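PDB 3H6E: carbohydrate kinase, FGGY from Novosphingobium aromaticivorans, which probably phosphorylates a carbohydrate substrate at the expense of ATP, as other members of the FGGY kinase family do. Local coordinates for residues L94-Y108 with P124-Q138. Numbering follows the deposited sequence.
Sequences LDYEQSIPEAVMADY and PDGLNIGSQLWWLDQ
Gly126 N donates a 2.8 Å hydrogen bond to Tyr96 O, joining two tight turns, type I over Asp95-Gln98 and type II' over Pro124-Leu127, while helices 102-108 and 129-138 cross at 119° between their N-to-C directions, the axes 9.8 Å apart at closest approach. Gly126 has no side chain, and its CA comes within 3.9 Å of Tyr96 CA. Beside this bond the Leu127 CD2 methyl lies against the Tyr96 ring, 3.5 Å from CD1; the same ring makes a cation-pi contact with Lys15.

Trp135 shows how one indole can join a loop to a helix. With CG anti to the backbone N (chi1 -167°), its ring swings out from helix 129-138 against the loop leading into helix 102-108. Pro101, the N-cap residue of that helix, sets CD over the six-membered ring, 3.7 Å from its centroid, in a CH-pi contact, and Ile100 CG2 comes up obliquely, nearest to CD2. Val104 CG1 approaches the pyrrole side at CD1, Leu94 CD2 the benzo side at CE3. Without the indole, as with an alanine here, Pro101 and Ile100 would probably lose the surface they rest on, opening a gap between loop and helix.

These helices belong to the N-terminal part of an FGGY kinase, a member of the actin-like ATPase clan; helix 129-138 packs against strand 81-85, where Ile81 meets Gln132 and Leu133.

Farther along, Tyr108 CB sits almost squarely over the five-membered ring of Trp134, 3.5 Å from its centroid. Val104 CG1 meets Trp134 CD1 in the plane of the indole, at 3.5 Å. The Tyr108 ring in turn receives Ser131 CA over one face, and its hydroxyl passes close to Gly130 CA on its way to a hydrogen bond with Asp176.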
loop_
_atom_site.group_PDB
_atom_site.type_symbol
_atom_site.label_atom_id
_atom_site.label_comp_id
_atom_site.label_asym_id
_atom_site.label_seq_id
_atom_site.Cartn_x
_atom_site.Cartn_y
_atom_site.Cartn_z
ATOM N N LEU A 94 8.387 -14.983 -8.460
ATOM C CA LEU A 94 7.974 -14.303 -9.676
ATOM C C LEU A 94 7.803 -12.812 -9.423
ATOM O O LEU A 94 7.374 -12.404 -8.345
ATOM C CB LEU A 94 6.655 -14.887 -10.188
ATOM C CG LEU A 94 6.656 -16.279 -10.821
ATOM C CD1 LEU A 94 7.434 -17.275 -9.976
ATOM C CD2 LEU A 94 5.225 -16.762 -11.042
ATOM N N ASP A 95 8.156 -12.006 -10.419
ATOM C CA ASP A 95 7.834 -10.586 -10.416
ATOM C C ASP A 95 6.334 -10.491 -10.651
ATOM O O ASP A 95 5.827 -11.073 -11.606
ATOM C CB ASP A 95 8.596 -9.885 -11.543
ATOM C CG ASP A 95 8.470 -8.372 -11.492
ATOM O OD1 ASP A 95 7.331 -7.859 -11.463
ATOM O OD2 ASP A 95 9.520 -7.692 -11.496
ATOM N N TYR A 96 5.610 -9.785 -9.788
ATOM C CA TYR A 96 4.157 -9.747 -9.939
ATOM C C TYR A 96 3.731 -9.046 -11.226
ATOM O O TYR A 96 2.589 -9.173 -11.663
ATOM C CB TYR A 96 3.439 -9.188 -8.698
ATOM C CG TYR A 96 3.622 -7.710 -8.401
ATOM C CD1 TYR A 96 3.204 -6.736 -9.301
ATOM C CD2 TYR A 96 4.159 -7.290 -7.188
ATOM C CE1 TYR A 96 3.354 -5.386 -9.017
ATOM C CE2 TYR A 96 4.310 -5.947 -6.895
ATOM C CZ TYR A 96 3.905 -4.998 -7.811
ATOM O OH TYR A 96 4.056 -3.659 -7.517
ATOM N N GLU A 97 4.662 -8.326 -11.842
ATOM C CA GLU A 97 4.391 -7.684 -13.122
ATOM C C GLU A 97 4.609 -8.642 -14.289
ATOM O O GLU A 97 4.278 -8.322 -15.432
ATOM C CB GLU A 97 5.235 -6.419 -13.302
ATOM C CG GLU A 97 4.932 -5.329 -12.289
ATOM C CD GLU A 97 5.180 -3.936 -12.837
ATOM O OE1 GLU A 97 5.965 -3.184 -12.221
ATOM O OE2 GLU A 97 4.585 -3.593 -13.883
ATOM N N GLN A 98 5.163 -9.819 -14.002
ATOM C CA GLN A 98 5.332 -10.840 -15.031
ATOM C C GLN A 98 3.983 -11.304 -15.557
ATOM O O GLN A 98 3.086 -11.646 -14.785
ATOM C CB GLN A 98 6.126 -12.042 -14.514
ATOM C CG GLN A 98 6.002 -13.289 -15.399
ATOM C CD GLN A 98 6.521 -13.070 -16.815
ATOM O OE1 GLN A 98 7.491 -12.345 -17.031
ATOM N NE2 GLN A 98 5.874 -13.707 -17.786
ATOM N N SER A 99 3.854 -11.314 -16.876
ATOM C CA SER A 99 2.637 -11.759 -17.534
ATOM C C SER A 99 2.334 -13.219 -17.211
ATOM O O SER A 99 3.238 -14.014 -16.955
ATOM C CB SER A 99 2.769 -11.580 -19.044
ATOM O OG SER A 99 1.587 -11.978 -19.706
ATOM N N ILE A 100 1.054 -13.565 -17.219
ATOM C CA ILE A 100 0.641 -14.951 -17.058
ATOM C C ILE A 100 -0.142 -15.365 -18.298
ATOM O O ILE A 100 -0.997 -14.617 -18.771
ATOM C CB ILE A 100 -0.208 -15.156 -15.780
ATOM C CG1 ILE A 100 0.560 -14.664 -14.544
ATOM C CG2 ILE A 100 -0.599 -16.617 -15.625
ATOM C CD1 ILE A 100 0.025 -15.180 -13.215
ATOM N N PRO A 101 0.166 -16.549 -18.844
ATOM C CA PRO A 101 -0.488 -17.040 -20.061
ATOM C C PRO A 101 -2.011 -16.996 -19.988
ATOM O O PRO A 101 -2.609 -17.348 -18.971
ATOM C CB PRO A 101 0.007 -18.483 -20.163
ATOM C CG PRO A 101 1.348 -18.447 -19.528
ATOM C CD PRO A 101 1.229 -17.461 -18.386
ATOM N N GLU A 102 -2.614 -16.562 -21.088
ATOM C CA GLU A 102 -4.056 -16.394 -21.214
ATOM C C GLU A 102 -4.853 -17.599 -20.720
ATOM O O GLU A 102 -5.683 -17.478 -19.820
ATOM C CB GLU A 102 -4.395 -16.114 -22.680
ATOM C CG GLU A 102 -5.664 -15.315 -22.911
ATOM C CD GLU A 102 -5.672 -14.642 -24.276
ATOM O OE1 GLU A 102 -4.600 -14.597 -24.921
ATOM O OE2 GLU A 102 -6.747 -14.157 -24.700
ATOM N N ALA A 103 -4.603 -18.758 -21.317
ATOM C CA ALA A 103 -5.364 -19.961 -21.000
ATOM C C ALA A 103 -5.215 -20.350 -19.534
ATOM O O ALA A 103 -6.163 -20.833 -18.913
ATOM C CB ALA A 103 -4.947 -21.120 -21.911
ATOM N N VAL A 104 -4.019 -20.145 -18.986
ATOM C CA VAL A 104 -3.748 -20.493 -17.595
ATOM C C VAL A 104 -4.513 -19.578 -16.650
ATOM O O VAL A 104 -5.016 -20.020 -15.621
ATOM C CB VAL A 104 -2.237 -20.441 -17.269
ATOM C CG1 VAL A 104 -2.003 -20.565 -15.760
ATOM C CG2 VAL A 104 -1.493 -21.534 -18.017
HETATM N N MSE A 105 -4.613 -18.305 -17.015
HETATM C CA MSE A 105 -5.295 -17.316 -16.182
HETATM C C MSE A 105 -6.812 -17.492 -16.166
HETATM O O MSE A 105 -7.437 -17.432 -15.107
HETATM C CB MSE A 105 -4.948 -15.893 -16.627
HETATM C CG MSE A 105 -5.629 -14.814 -15.790
HETATM SE SE MSE A 105 -4.900 -14.659 -13.972
HETATM C CE MSE A 105 -3.364 -13.522 -14.380
ATOM N N ALA A 106 -7.398 -17.700 -17.343
ATOM C CA ALA A 106 -8.840 -17.905 -17.461
ATOM C C ALA A 106 -9.278 -19.113 -16.645
ATOM O O ALA A 106 -10.285 -19.066 -15.935
ATOM C CB ALA A 106 -9.236 -18.073 -18.919
ATOM N N ASP A 107 -8.510 -20.193 -16.751
ATOM C CA ASP A 107 -8.751 -21.386 -15.951
ATOM C C ASP A 107 -8.786 -21.024 -14.472
ATOM O O ASP A 107 -9.667 -21.466 -13.734
ATOM C CB ASP A 107 -7.666 -22.438 -16.200
ATOM C CG ASP A 107 -7.743 -23.038 -17.590
ATOM O OD1 ASP A 107 -8.312 -22.381 -18.489
ATOM O OD2 ASP A 107 -7.235 -24.165 -17.781
ATOM N N TYR A 108 -7.817 -20.221 -14.046
ATOM C CA TYR A 108 -7.763 -19.776 -12.662
ATOM C C TYR A 108 -8.938 -18.860 -12.339
ATOM O O TYR A 108 -9.625 -19.047 -11.338
ATOM C CB TYR A 108 -6.444 -19.066 -12.367
ATOM C CG TYR A 108 -6.387 -18.504 -10.967
ATOM C CD1 TYR A 108 -6.358 -19.349 -9.864
ATOM C CD2 TYR A 108 -6.369 -17.131 -10.745
ATOM C CE1 TYR A 108 -6.310 -18.846 -8.577
ATOM C CE2 TYR A 108 -6.320 -16.617 -9.462
ATOM C CZ TYR A 108 -6.293 -17.480 -8.381
ATOM O OH TYR A 108 -6.247 -16.979 -7.101
ATOM N N PRO A 124 -4.653 -8.314 -12.854
ATOM C CA PRO A 124 -3.799 -8.799 -13.945
ATOM C C PRO A 124 -2.462 -9.372 -13.472
ATOM O O PRO A 124 -1.996 -9.073 -12.373
ATOM C CB PRO A 124 -3.550 -7.536 -14.783
ATOM C CG PRO A 124 -4.632 -6.587 -14.398
ATOM C CD PRO A 124 -4.906 -6.868 -12.956
ATOM N N ASP A 125 -1.858 -10.198 -14.319
ATOM C CA ASP A 125 -0.529 -10.739 -14.068
ATOM C C ASP A 125 -0.437 -11.432 -12.706
ATOM O O ASP A 125 -1.236 -12.318 -12.394
ATOM C CB ASP A 125 0.510 -9.625 -14.201
ATOM C CG ASP A 125 0.282 -8.767 -15.437
ATOM O OD1 ASP A 125 0.002 -7.562 -15.284
ATOM O OD2 ASP A 125 0.363 -9.301 -16.565
ATOM N N GLY A 126 0.536 -11.022 -11.898
ATOM C CA GLY A 126 0.782 -11.665 -10.620
ATOM C C GLY A 126 0.271 -10.909 -9.407
ATOM O O GLY A 126 0.591 -11.269 -8.273
ATOM N N LEU A 127 -0.529 -9.869 -9.638
ATOM C CA LEU A 127 -1.050 -9.044 -8.546
ATOM C C LEU A 127 -1.837 -9.855 -7.517
ATOM O O LEU A 127 -1.828 -9.540 -6.327
ATOM C CB LEU A 127 -1.887 -7.882 -9.088
ATOM C CG LEU A 127 -1.072 -6.758 -9.740
ATOM C CD1 LEU A 127 -1.975 -5.764 -10.446
ATOM C CD2 LEU A 127 -0.189 -6.050 -8.716
ATOM N N ASN A 128 -2.525 -10.891 -7.985
ATOM C CA ASN A 128 -3.093 -11.896 -7.099
ATOM C C ASN A 128 -2.077 -13.014 -6.908
ATOM O O ASN A 128 -1.639 -13.629 -7.879
ATOM C CB ASN A 128 -4.381 -12.475 -7.688
ATOM C CG ASN A 128 -5.519 -11.473 -7.716
ATOM O OD1 ASN A 128 -5.791 -10.797 -6.724
ATOM N ND2 ASN A 128 -6.202 -11.385 -8.851
ATOM N N ILE A 129 -1.690 -13.281 -5.667
ATOM C CA ILE A 129 -0.727 -14.348 -5.420
ATOM C C ILE A 129 -1.259 -15.701 -5.910
ATOM O O ILE A 129 -0.507 -16.520 -6.442
ATOM C CB ILE A 129 -0.307 -14.414 -3.941
ATOM C CG1 ILE A 129 0.720 -13.315 -3.642
ATOM C CG2 ILE A 129 0.273 -15.779 -3.613
ATOM C CD1 ILE A 129 0.973 -13.078 -2.156
ATOM N N GLY A 130 -2.562 -15.914 -5.749
ATOM C CA GLY A 130 -3.205 -17.126 -6.229
ATOM C C GLY A 130 -2.899 -17.428 -7.687
ATOM O O GLY A 130 -2.634 -18.576 -8.050
ATOM N N SER A 131 -2.930 -16.398 -8.527
ATOM C CA SER A 131 -2.609 -16.557 -9.943
ATOM C C SER A 131 -1.210 -17.125 -10.146
ATOM O O SER A 131 -0.999 -17.992 -10.991
ATOM C CB SER A 131 -2.735 -15.221 -10.677
ATOM O OG SER A 131 -4.045 -14.700 -10.563
ATOM N N GLN A 132 -0.251 -16.625 -9.372
ATOM C CA GLN A 132 1.118 -17.121 -9.438
ATOM C C GLN A 132 1.166 -18.590 -9.040
ATOM O O GLN A 132 1.714 -19.418 -9.763
ATOM C CB GLN A 132 2.026 -16.315 -8.511
ATOM C CG GLN A 132 2.069 -14.833 -8.795
ATOM C CD GLN A 132 3.135 -14.134 -7.987
ATOM O OE1 GLN A 132 2.957 -12.997 -7.554
ATOM N NE2 GLN A 132 4.250 -14.818 -7.769
ATOM N N LEU A 133 0.594 -18.897 -7.879
ATOM C CA LEU A 133 0.496 -20.265 -7.384
ATOM C C LEU A 133 -0.140 -21.178 -8.424
ATOM O O LEU A 133 0.394 -22.243 -8.733
ATOM C CB LEU A 133 -0.309 -20.310 -6.083
ATOM C CG LEU A 133 0.481 -20.295 -4.772
ATOM C CD1 LEU A 133 1.851 -19.672 -4.955
ATOM C CD2 LEU A 133 -0.298 -19.601 -3.654
ATOM N N TRP A 134 -1.280 -20.753 -8.964
ATOM C CA TRP A 134 -1.984 -21.528 -9.982
ATOM C C TRP A 134 -1.036 -21.922 -11.106
ATOM O O TRP A 134 -0.916 -23.095 -11.454
ATOM C CB TRP A 134 -3.145 -20.714 -10.552
ATOM C CG TRP A 134 -3.989 -21.467 -11.531
ATOM C CD1 TRP A 134 -3.877 -21.453 -12.895
ATOM C CD2 TRP A 134 -5.080 -22.343 -11.227
ATOM N NE1 TRP A 134 -4.829 -22.265 -13.453
ATOM C CE2 TRP A 134 -5.580 -22.827 -12.452
ATOM C CE3 TRP A 134 -5.682 -22.769 -10.039
ATOM C CZ2 TRP A 134 -6.657 -23.714 -12.523
ATOM C CZ3 TRP A 134 -6.751 -23.645 -10.111
ATOM C CH2 TRP A 134 -7.228 -24.108 -11.344
ATOM N N TRP A 135 -0.367 -20.922 -11.668
ATOM C CA TRP A 135 0.582 -21.135 -12.750
ATOM C C TRP A 135 1.725 -22.028 -12.294
ATOM O O TRP A 135 2.000 -23.057 -12.906
ATOM C CB TRP A 135 1.120 -19.792 -13.243
ATOM C CG TRP A 135 1.854 -19.868 -14.536
ATOM C CD1 TRP A 135 1.719 -20.822 -15.504
ATOM C CD2 TRP A 135 2.815 -18.928 -15.029
ATOM N NE1 TRP A 135 2.552 -20.545 -16.560
ATOM C CE2 TRP A 135 3.233 -19.385 -16.296
ATOM C CE3 TRP A 135 3.369 -17.749 -14.519
ATOM C CZ2 TRP A 135 4.180 -18.706 -17.059
ATOM C CZ3 TRP A 135 4.308 -17.077 -15.279
ATOM C CH2 TRP A 135 4.705 -17.557 -16.535
ATOM N N LEU A 136 2.380 -21.636 -11.207
ATOM C CA LEU A 136 3.489 -22.410 -10.656
ATOM C C LEU A 136 3.161 -23.896 -10.491
ATOM O O LEU A 136 4.033 -24.748 -10.643
ATOM C CB LEU A 136 3.949 -21.814 -9.323
ATOM C CG LEU A 136 4.788 -20.541 -9.440
ATOM C CD1 LEU A 136 5.018 -19.917 -8.076
ATOM C CD2 LEU A 136 6.112 -20.841 -10.128
ATOM N N ASP A 137 1.907 -24.201 -10.173
ATOM C CA ASP A 137 1.484 -25.588 -10.020
ATOM C C ASP A 137 1.641 -26.350 -11.334
ATOM O O ASP A 137 1.762 -27.574 -11.336
ATOM C CB ASP A 137 0.037 -25.672 -9.519
ATOM C CG ASP A 137 -0.061 -25.687 -7.996
ATOM O OD1 ASP A 137 0.975 -25.896 -7.328
ATOM O OD2 ASP A 137 -1.178 -25.500 -7.464
ATOM N N GLN A 138 1.648 -25.617 -12.446
ATOM C CA GLN A 138 1.841 -26.212 -13.768
ATOM C C GLN A 138 3.317 -26.346 -14.131
ATOM O O GLN A 138 3.749 -27.394 -14.612
ATOM C CB GLN A 138 1.140 -25.384 -14.845
ATOM C CG GLN A 138 -0.369 -25.518 -14.870
ATOM C CD GLN A 138 -0.944 -25.228 -16.246
ATOM O OE1 GLN A 138 -2.136 -25.426 -16.489
ATOM N NE2 GLN A 138 -0.094 -24.765 -17.160
#